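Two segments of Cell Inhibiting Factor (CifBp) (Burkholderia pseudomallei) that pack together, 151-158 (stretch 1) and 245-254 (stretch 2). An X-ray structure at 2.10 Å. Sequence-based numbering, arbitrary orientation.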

# COMPACT_ATOMS: atom_id res chain seq x y z
N ILE A 151 0.57 3.02 7.95
CA ILE A 151 -0.50 2.91 6.97
C ILE A 151 -1.34 4.18 7.10
O ILE A 151 -1.73 4.61 8.21
CB ILE A 151 -1.34 1.57 7.11
CG1 ILE A 151 -2.47 1.51 6.07
CG2 ILE A 151 -1.78 1.33 8.58
CD1 ILE A 151 -3.01 0.05 5.75
N VAL A 152 -1.59 4.79 5.95
CA VAL A 152 -2.23 6.08 5.95
C VAL A 152 -3.55 5.99 5.25
O VAL A 152 -3.67 5.51 4.10
CB VAL A 152 -1.33 7.17 5.24
CG1 VAL A 152 -2.00 8.58 5.26
CG2 VAL A 152 -0.01 7.23 5.91
N ASN A 153 -4.55 6.49 5.96
CA ASN A 153 -5.86 6.64 5.44
C ASN A 153 -6.18 8.15 5.27
O ASN A 153 -6.59 8.84 6.19
CB ASN A 153 -6.87 5.88 6.34
CG ASN A 153 -8.25 5.82 5.71
OD1 ASN A 153 -8.61 6.68 4.92
ND2 ASN A 153 -9.02 4.81 6.06
N ASP A 154 -5.97 8.64 4.05
CA ASP A 154 -6.07 10.05 3.75
C ASP A 154 -7.39 10.46 3.14
O ASP A 154 -7.56 10.33 1.91
CB ASP A 154 -4.92 10.46 2.79
CG ASP A 154 -4.72 11.98 2.75
OD1 ASP A 154 -5.75 12.72 2.60
OD2 ASP A 154 -3.54 12.42 2.90
N GLY A 155 -8.32 10.97 3.98
CA GLY A 155 -9.65 11.50 3.53
C GLY A 155 -9.66 12.72 2.58
O GLY A 155 -10.64 12.99 1.86
N ARG A 156 -8.56 13.47 2.53
CA ARG A 156 -8.53 14.68 1.72
C ARG A 156 -8.36 14.19 0.32
O ARG A 156 -9.04 14.60 -0.64
CB ARG A 156 -7.34 15.59 2.15
CG ARG A 156 -7.56 16.32 3.49
CD ARG A 156 -6.86 15.66 4.68
NE ARG A 156 -5.58 15.10 4.24
CZ ARG A 156 -4.38 15.56 4.56
NH1 ARG A 156 -4.24 16.58 5.38
NH2 ARG A 156 -3.30 14.94 4.07
N LEU A 157 -7.47 13.22 0.22
CA LEU A 157 -7.13 12.58 -1.04
C LEU A 157 -8.10 11.48 -1.38
O LEU A 157 -8.27 11.14 -2.53
CB LEU A 157 -5.69 12.02 -0.94
CG LEU A 157 -4.48 12.94 -1.13
CD1 LEU A 157 -4.50 14.24 -0.32
CD2 LEU A 157 -3.18 12.24 -0.78
N GLY A 158 -8.77 10.92 -0.38
CA GLY A 158 -9.54 9.68 -0.58
C GLY A 158 -8.59 8.51 -0.92
O GLY A 158 -8.88 7.72 -1.81
N LYS A 245 -8.34 20.24 -7.48
CA LYS A 245 -9.79 20.41 -7.41
C LYS A 245 -10.51 19.14 -6.97
O LYS A 245 -11.70 19.21 -6.69
CB LYS A 245 -10.39 20.81 -8.78
CG LYS A 245 -9.99 22.16 -9.35
CD LYS A 245 -10.03 22.06 -10.90
CE LYS A 245 -11.39 22.42 -11.58
NZ LYS A 245 -12.67 21.74 -11.09
N LYS A 246 -9.83 17.98 -6.95
CA LYS A 246 -10.46 16.75 -6.48
C LYS A 246 -10.25 16.50 -5.00
O LYS A 246 -10.79 15.55 -4.43
CB LYS A 246 -9.99 15.55 -7.32
CG LYS A 246 -10.20 15.73 -8.83
CD LYS A 246 -11.62 15.44 -9.23
N LEU A 247 -9.49 17.36 -4.34
CA LEU A 247 -9.27 17.22 -2.92
C LEU A 247 -10.55 17.42 -2.12
O LEU A 247 -11.38 18.28 -2.45
CB LEU A 247 -8.24 18.24 -2.44
CG LEU A 247 -6.79 18.02 -2.86
CD1 LEU A 247 -6.01 19.22 -2.32
CD2 LEU A 247 -6.32 16.69 -2.28
N HIS A 248 -10.71 16.63 -1.06
CA HIS A 248 -11.81 16.88 -0.15
C HIS A 248 -11.23 17.60 1.02
O HIS A 248 -10.68 16.99 1.94
CB HIS A 248 -12.55 15.60 0.20
CG HIS A 248 -13.46 15.15 -0.90
ND1 HIS A 248 -14.37 14.12 -0.77
CD2 HIS A 248 -13.65 15.66 -2.15
CE1 HIS A 248 -15.04 13.98 -1.90
NE2 HIS A 248 -14.63 14.90 -2.75
N LEU A 249 -11.30 18.93 0.93
CA LEU A 249 -10.63 19.81 1.88
C LEU A 249 -11.10 19.58 3.33
O LEU A 249 -10.41 19.92 4.27
CB LEU A 249 -10.74 21.28 1.43
N ASP A 250 -12.29 18.99 3.50
CA ASP A 250 -12.83 18.64 4.83
C ASP A 250 -12.55 17.20 5.21
O ASP A 250 -12.97 16.76 6.28
CB ASP A 250 -14.36 18.78 4.83
CG ASP A 250 -14.83 20.19 5.12
OD1 ASP A 250 -15.82 20.61 4.48
OD2 ASP A 250 -14.24 20.85 5.99
N GLY A 251 -11.90 16.44 4.32
CA GLY A 251 -11.59 15.03 4.57
C GLY A 251 -10.70 14.90 5.78
O GLY A 251 -9.92 15.78 6.07
N LYS A 252 -10.80 13.80 6.51
CA LYS A 252 -9.91 13.60 7.66
C LYS A 252 -8.59 12.86 7.29
O LYS A 252 -8.51 12.20 6.24
CB LYS A 252 -10.66 12.88 8.78
CG LYS A 252 -11.71 13.77 9.51
N LEU A 253 -7.56 13.01 8.12
CA LEU A 253 -6.33 12.23 7.95
C LEU A 253 -6.12 11.34 9.16
O LEU A 253 -6.06 11.85 10.26
CB LEU A 253 -5.11 13.15 7.79
CG LEU A 253 -3.79 12.35 7.80
CD1 LEU A 253 -3.52 11.78 6.42
CD2 LEU A 253 -2.65 13.17 8.25
N ARG A 254 -6.02 10.02 8.97
CA ARG A 254 -5.69 9.09 10.06
C ARG A 254 -4.48 8.23 9.66
O ARG A 254 -4.32 7.91 8.47
CB ARG A 254 -6.85 8.13 10.38
CG ARG A 254 -8.10 8.78 10.97
CD ARG A 254 -9.35 7.97 10.61
O HOH W 1 -9.34 9.17 7.19

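The two segments meet first as neighbouring antiparallel strands and then as a pair of loops, joined largely through their backbones. Ile151 lies at the margin of the contact, its buried side chain well short of stretch 2. Val152 comes closer: a beta-branched apolar residue suited to a buried strand position, it packs its CG1 3.7 Å from Leu253 CD1.

Asn153 pairs with Arg254 in the hydrogen-bonded register. Asn153 N donates to Arg254 O at 2.9 Å, and Arg254 N returns a nearly straight bond to Asn153 O at 3.1 Å. Both side chains lie on the same face of the sheet and both residues are partly exposed, a place where a polar asparagine is at ease; Arg254 is modelled only as far as CD. A water oxygen lies 2.9 Å from Asn153 O and 3.3 Å from Lys252 O, the second bond weak; with more acceptors than protons in reach, it cannot serve all of them at once.

Asp154 pairs with Leu253 in the non-hydrogen-bonded register and touches stretch 2 lightly, its OD2 lying 3.6 Å from Leu253 CD1; its larger role is to brace its own stretch. The buried carboxylate organises the following loop. Asp154 OD1 accepts from Arg156 N (2.9 Å), Leu157 N (3.0 Å) and Arg156 NE (2.9 Å), while Asp154 OD2 takes Arg156 NH2 at 2.8 Å in a salt bridge. A short acidic side chain can thus satisfy backbone amides and neutralise a buried arginine at once.

At Gly155 the strand gives way to the loop. Gly155 N donates to Lys252 O at 2.6 Å. Gly155 CA lies only 4.2 Å from Gly251 CA. An ideal CB on Gly155 would fall 2.5 Å from Lys252 O, and one on Gly251 would fall 2.1 Å from Gly155 O; the two glycines permit this close approach.

Arg156 has the largest covered area in the contact. Its CD packs 3.4 Å from Gly251 O, and Leu253 CD1 lies over one face of the guanidinium, leaving the in-plane nitrogens free for Asp154 and for partners elsewhere in the structure. His248 N donates a straight bond to Arg156 O at 2.7 Å, and Arg156 CA approaches His248 O at 3.2 Å in a C-H...O contact. That same His248 O accepts from Gly251 N at 2.7 Å, closing the type I turn that brings Gly251 against stretch 1.

Leu157 starts out pointing away, but its end comes nearer, bringing CD1 within 3.6 Å of Leu247 CD2 in an apolar contact. Gly158, its positive phi favouring glycine, makes no contact.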